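Local coordinates for Sel1 repeat family protein (PDB 6LCH) that probably acts as a type VI secretion immunity protein, protecting Pseudomonas aeruginosa from the effector PldB with a solenoid-like array of Sel1-repeat helices, at residues A[140-143]-A[144-148]; A[150-153]-A[154-158]; A[167-170]-A[171-174]; A[174-177]-A[178-182]; A[184-187]-A[188-192]. All coordinates share one frame; numbering follows the deposited sequence.

Contact 1 (A[140-143]-A[144-148]); sequences GKFY and IYVAK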
# COMPACT_ATOMS: atom_id res chain seq x y z
N GLY A 140 2.20 -11.71 3.95
CA GLY A 140 0.84 -12.20 4.11
C GLY A 140 0.32 -12.89 2.87
O GLY A 140 -0.33 -13.93 2.95
N LYS A 141 0.62 -12.33 1.70
CA LYS A 141 0.15 -12.93 0.45
C LYS A 141 0.81 -14.28 0.19
O LYS A 141 0.17 -15.20 -0.31
CB LYS A 141 0.40 -11.97 -0.71
CG LYS A 141 -0.59 -10.82 -0.75
CD LYS A 141 0.05 -9.53 -1.26
CE LYS A 141 0.28 -9.57 -2.76
NZ LYS A 141 0.56 -8.21 -3.31
N PHE A 142 2.10 -14.41 0.52
CA PHE A 142 2.78 -15.69 0.34
C PHE A 142 2.29 -16.72 1.35
O PHE A 142 2.09 -17.89 1.01
CB PHE A 142 4.30 -15.50 0.46
CG PHE A 142 5.09 -16.78 0.40
CD1 PHE A 142 5.45 -17.33 -0.82
CD2 PHE A 142 5.48 -17.43 1.56
CE1 PHE A 142 6.18 -18.51 -0.89
CE2 PHE A 142 6.21 -18.61 1.50
CZ PHE A 142 6.56 -19.15 0.27
N TYR A 143 2.08 -16.30 2.59
CA TYR A 143 1.73 -17.24 3.65
C TYR A 143 0.28 -17.71 3.54
O TYR A 143 -0.01 -18.88 3.81
CB TYR A 143 1.97 -16.60 5.01
CG TYR A 143 3.42 -16.55 5.40
CD1 TYR A 143 4.27 -17.62 5.13
CD2 TYR A 143 3.95 -15.43 6.03
CE1 TYR A 143 5.60 -17.58 5.49
CE2 TYR A 143 5.28 -15.38 6.38
CZ TYR A 143 6.10 -16.46 6.11
OH TYR A 143 7.43 -16.42 6.46
N ILE A 144 -0.63 -16.81 3.17
CA ILE A 144 -2.04 -17.19 3.12
C ILE A 144 -2.30 -18.19 2.00
O ILE A 144 -2.92 -19.24 2.21
CB ILE A 144 -2.93 -15.94 2.97
CG1 ILE A 144 -2.85 -15.07 4.22
CG2 ILE A 144 -4.38 -16.34 2.71
CD1 ILE A 144 -3.34 -13.65 3.98
N TYR A 145 -1.79 -17.90 0.80
CA TYR A 145 -2.17 -18.65 -0.39
C TYR A 145 -1.09 -19.61 -0.87
O TYR A 145 -1.37 -20.80 -1.06
CB TYR A 145 -2.56 -17.68 -1.51
CG TYR A 145 -3.68 -16.73 -1.13
CD1 TYR A 145 -5.01 -17.11 -1.23
CD2 TYR A 145 -3.40 -15.44 -0.67
CE1 TYR A 145 -6.04 -16.25 -0.89
CE2 TYR A 145 -4.43 -14.57 -0.34
CZ TYR A 145 -5.74 -14.98 -0.45
OH TYR A 145 -6.77 -14.12 -0.11
N VAL A 146 0.13 -19.13 -1.09
CA VAL A 146 1.20 -19.98 -1.61
C VAL A 146 1.56 -21.02 -0.56
O VAL A 146 1.29 -22.21 -0.73
CB VAL A 146 2.44 -19.17 -2.01
CG1 VAL A 146 3.52 -20.10 -2.55
CG2 VAL A 146 2.07 -18.12 -3.04
N ALA A 147 2.20 -20.58 0.51
CA ALA A 147 2.40 -21.44 1.66
C ALA A 147 1.05 -21.73 2.31
O ALA A 147 0.07 -21.01 2.12
CB ALA A 147 3.34 -20.79 2.67
N LYS A 148 1.00 -22.82 3.06
CA LYS A 148 -0.21 -23.13 3.83
C LYS A 148 -0.13 -22.58 5.24
O LYS A 148 -0.62 -23.19 6.19
CB LYS A 148 -0.45 -24.64 3.84
CG LYS A 148 -0.76 -25.22 2.46
CD LYS A 148 -1.53 -24.23 1.59
CE LYS A 148 -2.00 -24.88 0.30
NZ LYS A 148 -0.92 -25.65 -0.37
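F142 and Y143 meet V146 and A147 in the last turn of helix 133-146 and just beyond, within a Sel1 repeat. Two backbone bonds record the change of winding. The first is of the ordinary alpha type: I144 N donates to G140 O at 2.9 Å. The second reaches back five residues in a wider pi-type turn, with A147 N only 2.7 Å from F142 O and bent to 142° at the hydrogen. The apolar contacts follow the same widening. The F142 ring, its CG anti to the backbone N (chi1 175°), lies obliquely against both later residues: CE1 comes within 3.5 Å of V146 CG1, while CE2, across the ring, is 3.8 Å from A147 CB. Y143 adds a looser touch, A147 CB lying at the edge of its ring, 4.1 Å from CD1. Ring contacts also form round Y145. The oxygen K141 O sits in the ring plane at its edge, 3.6 Å from Y145 CD2, and the methyl I144 CG2 covers one face over the centre. Outside the stretch, Y143 and I144 pack on helix 150-162, and Y145 reaches Y175 of helix 166-178. The bond from A147 N to F142 O and the apolar contacts of F142 thus shape this helix end together: the widened turn brings A147 CB up to the F142 ring beside V146, so one phenylalanine serves both residues.

Contact 2 (A[150-153]-A[154-158]); sequences KDLG and LAYTH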
# COMPACT_ATOMS: atom_id res chain seq x y z
N LYS A 150 -1.71 -19.86 6.61
CA LYS A 150 -2.73 -18.82 6.55
C LYS A 150 -2.71 -17.93 7.79
O LYS A 150 -2.90 -16.71 7.70
CB LYS A 150 -4.11 -19.46 6.37
CG LYS A 150 -5.26 -18.66 6.96
CD LYS A 150 -5.79 -19.31 8.22
CE LYS A 150 -6.58 -18.31 9.06
NZ LYS A 150 -7.15 -18.95 10.29
N ASP A 151 -2.47 -18.51 8.97
CA ASP A 151 -2.59 -17.74 10.20
C ASP A 151 -1.47 -16.72 10.34
O ASP A 151 -1.70 -15.59 10.80
CB ASP A 151 -2.61 -18.66 11.41
CG ASP A 151 -2.20 -17.95 12.68
OD1 ASP A 151 -1.03 -18.10 13.09
OD2 ASP A 151 -3.05 -17.26 13.27
N LEU A 152 -0.25 -17.10 9.96
CA LEU A 152 0.85 -16.14 9.99
C LEU A 152 0.62 -15.00 9.02
O LEU A 152 0.91 -13.84 9.34
CB LEU A 152 2.17 -16.85 9.68
CG LEU A 152 3.41 -15.98 9.84
CD1 LEU A 152 3.48 -15.39 11.24
CD2 LEU A 152 4.65 -16.79 9.53
N GLY A 153 0.09 -15.30 7.84
CA GLY A 153 -0.16 -14.25 6.86
C GLY A 153 -1.21 -13.26 7.31
O GLY A 153 -1.03 -12.05 7.19
N LEU A 154 -2.33 -13.77 7.83
CA LEU A 154 -3.39 -12.89 8.34
C LEU A 154 -2.88 -12.03 9.48
O LEU A 154 -3.28 -10.87 9.62
CB LEU A 154 -4.60 -13.71 8.79
CG LEU A 154 -5.72 -13.99 7.79
CD1 LEU A 154 -6.22 -12.70 7.15
CD2 LEU A 154 -5.31 -14.99 6.74
N ALA A 155 -2.01 -12.58 10.34
CA ALA A 155 -1.44 -11.77 11.41
C ALA A 155 -0.59 -10.64 10.85
O ALA A 155 -0.76 -9.47 11.22
CB ALA A 155 -0.60 -12.65 12.34
N TYR A 156 0.33 -10.97 9.94
CA TYR A 156 1.17 -9.94 9.33
C TYR A 156 0.34 -8.93 8.55
O TYR A 156 0.60 -7.73 8.60
CB TYR A 156 2.21 -10.58 8.42
CG TYR A 156 3.35 -11.21 9.18
CD1 TYR A 156 3.59 -10.88 10.51
CD2 TYR A 156 4.19 -12.13 8.57
CE1 TYR A 156 4.63 -11.45 11.21
CE2 TYR A 156 5.23 -12.71 9.26
CZ TYR A 156 5.45 -12.37 10.58
OH TYR A 156 6.49 -12.95 11.27
N THR A 157 -0.67 -9.41 7.83
CA THR A 157 -1.55 -8.50 7.12
C THR A 157 -2.36 -7.64 8.09
O THR A 157 -2.66 -6.48 7.78
CB THR A 157 -2.48 -9.28 6.18
OG1 THR A 157 -1.75 -10.35 5.58
CG2 THR A 157 -2.99 -8.37 5.08
N HIS A 158 -2.70 -8.18 9.26
CA HIS A 158 -3.38 -7.37 10.27
C HIS A 158 -2.45 -6.32 10.86
O HIS A 158 -2.88 -5.20 11.15
CB HIS A 158 -3.98 -8.26 11.35
CG HIS A 158 -5.39 -8.67 11.09
ND1 HIS A 158 -6.46 -7.82 11.31
CD2 HIS A 158 -5.92 -9.82 10.61
CE1 HIS A 158 -7.58 -8.44 10.98
NE2 HIS A 158 -7.28 -9.65 10.56
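L152 lays a methyl over the ring of Y156 one turn further along helix 150-162, in a Sel1 repeat of the TPR-like helical-hairpin class. This is a CH-pi contact: L152 CD1 stands 4.0 Å from the centroid of the Y156 ring, 24° off its normal and displaced toward the rim. With CG anti to the backbone N (chi1 -174°), the leucine leans forward along the helix onto the ring. A second, simpler contact joins K150 to L154, where the aliphatic CG of the lysine meets L154 CD2 at 3.7 Å. Beneath both pairs the regular alpha-helical bonds set the spacing; Y156 N to L152 O measures 3.0 Å. Further out, the Y156 hydroxyl hydrogen-bonds F8 N, and P7 touches both L152 and Y156, so this face receives the N-terminal segment, which the disulfide C10-C159 also ties to the helix. On another side T157 packs on A168 and L172 of helix 166-178. G153 O takes two donors from this threonine, the hydroxyl OG1 at a modelled separation too short to be trusted and, soundly, T157 N at 2.7 Å from G153 O.

Contact 3 (A[167-170]-A[171-174]); sequences PASY and ELGA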
# COMPACT_ATOMS: atom_id res chain seq x y z
N PRO A 167 -3.73 -1.18 1.10
CA PRO A 167 -3.68 -2.47 0.38
C PRO A 167 -3.69 -3.68 1.29
O PRO A 167 -4.04 -4.78 0.83
CB PRO A 167 -2.37 -2.38 -0.41
CG PRO A 167 -2.10 -0.93 -0.53
CD PRO A 167 -2.57 -0.34 0.75
N ALA A 168 -3.32 -3.53 2.56
CA ALA A 168 -3.44 -4.65 3.49
C ALA A 168 -4.89 -4.91 3.87
O ALA A 168 -5.32 -6.06 3.94
CB ALA A 168 -2.60 -4.39 4.74
N SER A 169 -5.65 -3.84 4.11
CA SER A 169 -7.08 -3.98 4.35
C SER A 169 -7.80 -4.51 3.11
O SER A 169 -8.82 -5.19 3.24
CB SER A 169 -7.68 -2.64 4.78
OG SER A 169 -7.27 -2.30 6.09
N TYR A 170 -7.28 -4.20 1.92
CA TYR A 170 -7.82 -4.79 0.70
C TYR A 170 -7.61 -6.30 0.69
O TYR A 170 -8.52 -7.06 0.34
CB TYR A 170 -7.18 -4.15 -0.54
CG TYR A 170 -7.68 -4.71 -1.86
CD1 TYR A 170 -8.76 -4.13 -2.52
CD2 TYR A 170 -7.08 -5.82 -2.44
CE1 TYR A 170 -9.22 -4.64 -3.72
CE2 TYR A 170 -7.54 -6.34 -3.64
CZ TYR A 170 -8.60 -5.74 -4.27
OH TYR A 170 -9.06 -6.25 -5.47
N GLU A 171 -6.41 -6.75 1.05
CA GLU A 171 -6.14 -8.18 1.13
C GLU A 171 -6.99 -8.86 2.19
O GLU A 171 -7.29 -10.05 2.09
CB GLU A 171 -4.65 -8.43 1.41
CG GLU A 171 -3.73 -7.96 0.30
CD GLU A 171 -3.98 -8.65 -1.02
OE1 GLU A 171 -4.06 -9.90 -1.03
OE2 GLU A 171 -4.12 -7.95 -2.05
N LEU A 172 -7.38 -8.11 3.23
CA LEU A 172 -8.33 -8.63 4.21
C LEU A 172 -9.67 -8.92 3.56
O LEU A 172 -10.20 -10.03 3.67
CB LEU A 172 -8.50 -7.63 5.35
CG LEU A 172 -7.44 -7.64 6.44
CD1 LEU A 172 -6.07 -7.82 5.83
CD2 LEU A 172 -7.54 -6.35 7.20
N GLY A 173 -10.24 -7.91 2.90
CA GLY A 173 -11.49 -8.12 2.19
C GLY A 173 -11.40 -9.27 1.21
O GLY A 173 -12.28 -10.13 1.18
N ALA A 174 -10.33 -9.30 0.41
CA ALA A 174 -10.12 -10.42 -0.50
C ALA A 174 -10.12 -11.75 0.24
O ALA A 174 -10.76 -12.71 -0.19
CB ALA A 174 -8.82 -10.24 -1.28
O HOH W 1 -3.59 -5.32 -1.66
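From P167 to A174 the backbone is regular alpha helix, E171 N bonding P167 O at 3.1 Å and A174 N bonding Y170 O at 2.9 Å in a nearly straight line of 174°. The first of these is less well directed, its donor standing above the carbonyl plane of P167. That oxygen has a second partner: a water donates to P167 O at 2.6 Å and to E171 OE2 at 2.7 Å, bridging the carbonyl and the carboxylate. The glutamate can reach it because its chain, with CG beside the backbone N, folds again at the second torsion (chi2 -61°), which swings the acid back toward the start of the helix instead of outward. The same oxygen OE2 lies in the plane of the Y170 ring at its edge, 3.7 Å from CD2, with the ring and carboxylate planes 48° apart. On the buried side L172 lies against the preceding turn, its CD2 3.7 Å from S169 CA. S169 OG is bonded to Q196, the Y170 ring meets Y190 edge-to-face, and K141 of helix 133-146 is a packing neighbour of E171. The water, donating to both, links two acceptors that could not bond each other directly, and its hydrogen bond to OE2 would probably help to stabilise the negative charge of E171.

Contact 4 (A[174-177]-A[178-182]); sequences AYYK and IVEHN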
# COMPACT_ATOMS: atom_id res chain seq x y z
N ALA A 174 -10.33 -9.30 0.41
CA ALA A 174 -10.12 -10.42 -0.50
C ALA A 174 -10.12 -11.75 0.24
O ALA A 174 -10.76 -12.71 -0.19
CB ALA A 174 -8.82 -10.24 -1.28
N TYR A 175 -9.41 -11.81 1.37
CA TYR A 175 -9.35 -13.05 2.14
C TYR A 175 -10.74 -13.50 2.57
O TYR A 175 -11.13 -14.66 2.34
CB TYR A 175 -8.45 -12.88 3.35
CG TYR A 175 -8.52 -14.06 4.29
CD1 TYR A 175 -7.82 -15.22 4.03
CD2 TYR A 175 -9.30 -14.01 5.44
CE1 TYR A 175 -7.88 -16.31 4.88
CE2 TYR A 175 -9.37 -15.09 6.30
CZ TYR A 175 -8.67 -16.24 6.01
OH TYR A 175 -8.73 -17.32 6.86
N TYR A 176 -11.50 -12.61 3.20
CA TYR A 176 -12.81 -12.98 3.72
C TYR A 176 -13.77 -13.34 2.60
O TYR A 176 -14.56 -14.28 2.73
CB TYR A 176 -13.37 -11.86 4.58
CG TYR A 176 -12.87 -11.93 5.99
CD1 TYR A 176 -13.29 -12.95 6.84
CD2 TYR A 176 -11.94 -11.02 6.47
CE1 TYR A 176 -12.82 -13.04 8.12
CE2 TYR A 176 -11.46 -11.10 7.76
CZ TYR A 176 -11.91 -12.12 8.58
OH TYR A 176 -11.44 -12.22 9.87
N LYS A 177 -13.71 -12.60 1.50
CA LYS A 177 -14.57 -12.90 0.36
C LYS A 177 -14.26 -14.26 -0.23
O LYS A 177 -15.16 -15.05 -0.52
CB LYS A 177 -14.42 -11.81 -0.71
CG LYS A 177 -15.21 -12.09 -1.98
CD LYS A 177 -14.98 -11.02 -3.02
CE LYS A 177 -13.60 -11.12 -3.62
NZ LYS A 177 -13.44 -10.24 -4.80
N ILE A 178 -12.97 -14.56 -0.40
CA ILE A 178 -12.53 -15.69 -1.21
C ILE A 178 -12.25 -16.93 -0.37
O ILE A 178 -12.66 -18.04 -0.73
CB ILE A 178 -11.30 -15.26 -2.04
CG1 ILE A 178 -11.71 -14.20 -3.06
CG2 ILE A 178 -10.68 -16.43 -2.74
CD1 ILE A 178 -10.64 -13.18 -3.35
N VAL A 179 -11.55 -16.79 0.75
CA VAL A 179 -11.18 -17.97 1.53
C VAL A 179 -12.32 -18.38 2.47
O VAL A 179 -12.60 -19.58 2.63
CB VAL A 179 -9.87 -17.71 2.31
CG1 VAL A 179 -9.48 -18.93 3.14
CG2 VAL A 179 -8.75 -17.35 1.34
N GLU A 180 -12.99 -17.42 3.08
CA GLU A 180 -14.01 -17.70 4.08
C GLU A 180 -15.43 -17.51 3.57
O GLU A 180 -16.38 -17.82 4.30
CB GLU A 180 -13.79 -16.83 5.32
CG GLU A 180 -12.43 -17.01 5.97
CD GLU A 180 -12.51 -17.20 7.47
OE1 GLU A 180 -13.20 -18.14 7.91
OE2 GLU A 180 -11.90 -16.40 8.21
N HIS A 181 -15.60 -17.01 2.35
CA HIS A 181 -16.93 -16.78 1.77
C HIS A 181 -17.81 -15.98 2.72
O HIS A 181 -19.01 -16.25 2.87
CB HIS A 181 -17.59 -18.09 1.37
CG HIS A 181 -18.39 -18.00 0.10
ND1 HIS A 181 -19.76 -17.89 0.09
CD2 HIS A 181 -18.00 -18.02 -1.20
CE1 HIS A 181 -20.19 -17.83 -1.16
NE2 HIS A 181 -19.14 -17.91 -1.96
N ASN A 182 -17.21 -15.01 3.40
CA ASN A 182 -17.90 -14.12 4.33
C ASN A 182 -18.02 -12.76 3.65
O ASN A 182 -17.18 -11.87 3.84
CB ASN A 182 -17.14 -14.02 5.66
CG ASN A 182 -17.96 -13.38 6.76
OD1 ASN A 182 -18.80 -12.52 6.50
ND2 ASN A 182 -17.72 -13.79 8.00
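The C-terminal end of helix 166-178 and its tight connection to helix 183-195 bring Y175 and Y176 against V179, E180 and N182, inside a Sel1 repeat. Y175 O collects the amides of the last turn: V179 N is bonded at 2.7 Å, and I178 N and E180 N add weak bonds. The chain then turns at H181, which has positive phi, and N182 N comes back to Y176 O at 2.8 Å, a bond that closes the turn. H181 CA adds a C-H...O contact to K177 O. Among the side chains, E180 reaches back alongside the two tyrosines, whose rings pack on each other with Y175 CD2 over the centre of the Y176 ring. Its OE2 approaches both rings obliquely, 3.4 Å from Y175 CE2 and 3.5 Å from Y176 CE1; the carboxylate is turned 66° from the first ring but only 17° from the second, which runs beside it. The Y175 ring, with CG anti to the backbone N (chi1 171°), also meets V179, CE1 to CG1 at 3.5 Å. On another side, K177 bends at its third torsion, and its CE packs on I178 CD1 at 3.6 Å. N182 is the N-cap of the next helix: its OD1 accepts from K185 N and from A265 N, while ND2 donates to D264. One sound and two weak amide bonds thus share Y175 O as the helix unwinds, and N182 ends the turn with its backbone N, while its side chain caps the next helix and holds the C-terminal tail.

Contact 5 (A[184-187]-A[188-192]); sequences PKAL and VYYQV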
# COMPACT_ATOMS: atom_id res chain seq x y z
N PRO A 184 -20.25 -10.08 3.93
CA PRO A 184 -20.38 -8.83 4.69
C PRO A 184 -19.15 -8.47 5.49
O PRO A 184 -18.86 -7.28 5.65
CB PRO A 184 -21.58 -9.10 5.61
CG PRO A 184 -22.26 -10.30 5.04
CD PRO A 184 -21.17 -11.11 4.43
N LYS A 185 -18.41 -9.45 6.01
CA LYS A 185 -17.14 -9.13 6.65
C LYS A 185 -16.11 -8.70 5.63
O LYS A 185 -15.25 -7.86 5.93
CB LYS A 185 -16.63 -10.33 7.45
CG LYS A 185 -15.47 -10.01 8.37
CD LYS A 185 -15.29 -11.09 9.40
CE LYS A 185 -15.34 -10.54 10.80
NZ LYS A 185 -15.35 -11.64 11.80
N ALA A 186 -16.18 -9.24 4.41
CA ALA A 186 -15.30 -8.79 3.34
C ALA A 186 -15.61 -7.34 2.98
O ALA A 186 -14.69 -6.54 2.78
CB ALA A 186 -15.45 -9.69 2.12
N LEU A 187 -16.89 -6.99 2.90
CA LEU A 187 -17.28 -5.63 2.56
C LEU A 187 -16.83 -4.63 3.62
O LEU A 187 -16.51 -3.49 3.29
CB LEU A 187 -18.80 -5.56 2.37
CG LEU A 187 -19.36 -4.48 1.45
CD1 LEU A 187 -18.85 -4.64 0.03
CD2 LEU A 187 -20.88 -4.50 1.48
N VAL A 188 -16.82 -5.04 4.89
CA VAL A 188 -16.34 -4.15 5.95
C VAL A 188 -14.89 -3.78 5.71
O VAL A 188 -14.49 -2.61 5.83
CB VAL A 188 -16.53 -4.81 7.33
CG1 VAL A 188 -15.72 -4.07 8.40
CG2 VAL A 188 -18.00 -4.86 7.70
N TYR A 189 -14.07 -4.76 5.33
CA TYR A 189 -12.64 -4.53 5.18
C TYR A 189 -12.29 -3.82 3.87
O TYR A 189 -11.34 -3.03 3.83
CB TYR A 189 -11.89 -5.86 5.28
CG TYR A 189 -11.56 -6.21 6.70
CD1 TYR A 189 -11.97 -7.41 7.26
CD2 TYR A 189 -10.84 -5.33 7.50
CE1 TYR A 189 -11.66 -7.73 8.58
CE2 TYR A 189 -10.53 -5.63 8.80
CZ TYR A 189 -10.93 -6.83 9.34
OH TYR A 189 -10.61 -7.12 10.64
N TYR A 190 -13.03 -4.10 2.80
CA TYR A 190 -12.86 -3.32 1.58
C TYR A 190 -13.16 -1.85 1.85
O TYR A 190 -12.47 -0.96 1.33
CB TYR A 190 -13.77 -3.84 0.47
CG TYR A 190 -13.30 -5.10 -0.23
CD1 TYR A 190 -12.09 -5.13 -0.93
CD2 TYR A 190 -14.07 -6.25 -0.21
CE1 TYR A 190 -11.67 -6.28 -1.58
CE2 TYR A 190 -13.66 -7.40 -0.85
CZ TYR A 190 -12.47 -7.42 -1.54
OH TYR A 190 -12.08 -8.58 -2.17
N GLN A 191 -14.18 -1.57 2.66
CA GLN A 191 -14.53 -0.19 2.97
C GLN A 191 -13.44 0.48 3.79
O GLN A 191 -13.05 1.62 3.51
CB GLN A 191 -15.87 -0.12 3.69
CG GLN A 191 -16.49 1.27 3.68
CD GLN A 191 -17.62 1.44 4.68
OE1 GLN A 191 -17.69 0.72 5.67
NE2 GLN A 191 -18.50 2.40 4.41
N VAL A 192 -12.93 -0.21 4.82
CA VAL A 192 -11.82 0.32 5.60
C VAL A 192 -10.64 0.64 4.69
O VAL A 192 -9.97 1.67 4.86
CB VAL A 192 -11.43 -0.67 6.71
CG1 VAL A 192 -10.05 -0.33 7.28
CG2 VAL A 192 -12.47 -0.69 7.81
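A186 O is approached by two amides of the next turn: Y190 N bonds it at 3.0 Å in a nearly straight line of 169°, and Y189 N makes a weak, bent bond at 3.2 Å from the same A186 O. Y189 N divides itself further, with another weak bond to K185 O, so helix 183-195 is slightly less regular here than at its neighbouring bonds, such as Q191 N to L187 O at 3.1 Å. The aromatic side chain of Y190 crowds the same carbonyl. Its CG lies beside the backbone N and anti to the carbonyl carbon (chi1 -78°), which lays the ring back along the helix; CD2 is 3.1 Å from A186 O, and CE2 then touches A186 CB at 4.2 Å. Y189 turns back in a similar way, with CD1 3.6 Å from K185 O in an oblique approach. V188 also leans on the preceding turn, its CG2 methyl 3.3 Å from P184 O. Beyond the segment, the Y190 side chain meets F204 and L205 of helix 199-208 and K177 of helix 166-178. Q191 extends the other way, and its NE2 bonds Y253 O close to helix 249-252. The helix within this Sel1 repeat is thus packed on two fronts. A186 O, already bonded to Y190 N, is also lined by the ring atom CD2 of the same tyrosine, so this carbonyl is closely surrounded within its own helix.

Each contact is a continuous turn or two of chain, so none encloses a long loop and none nests in another. Contact 1 finishes helix 133-146, and contact 2 begins the next helix, 150-162; Y143 and I144 of contact 1 pack on L152 and L154 of contact 2. Contact 3 takes up helix 166-178; contact 4 starts on A174, the last residue of contact 3, and carries the chain round the turn to contact 5 on helix 183-195. Y175 reaches back to contacts 1 and 2, while G173 and K177 meet A186 and Y190 of contact 5. Contacts 1 and 5 do not touch, their centres about 20 Å apart, as expected for successive layers of a Sel1 helical stack.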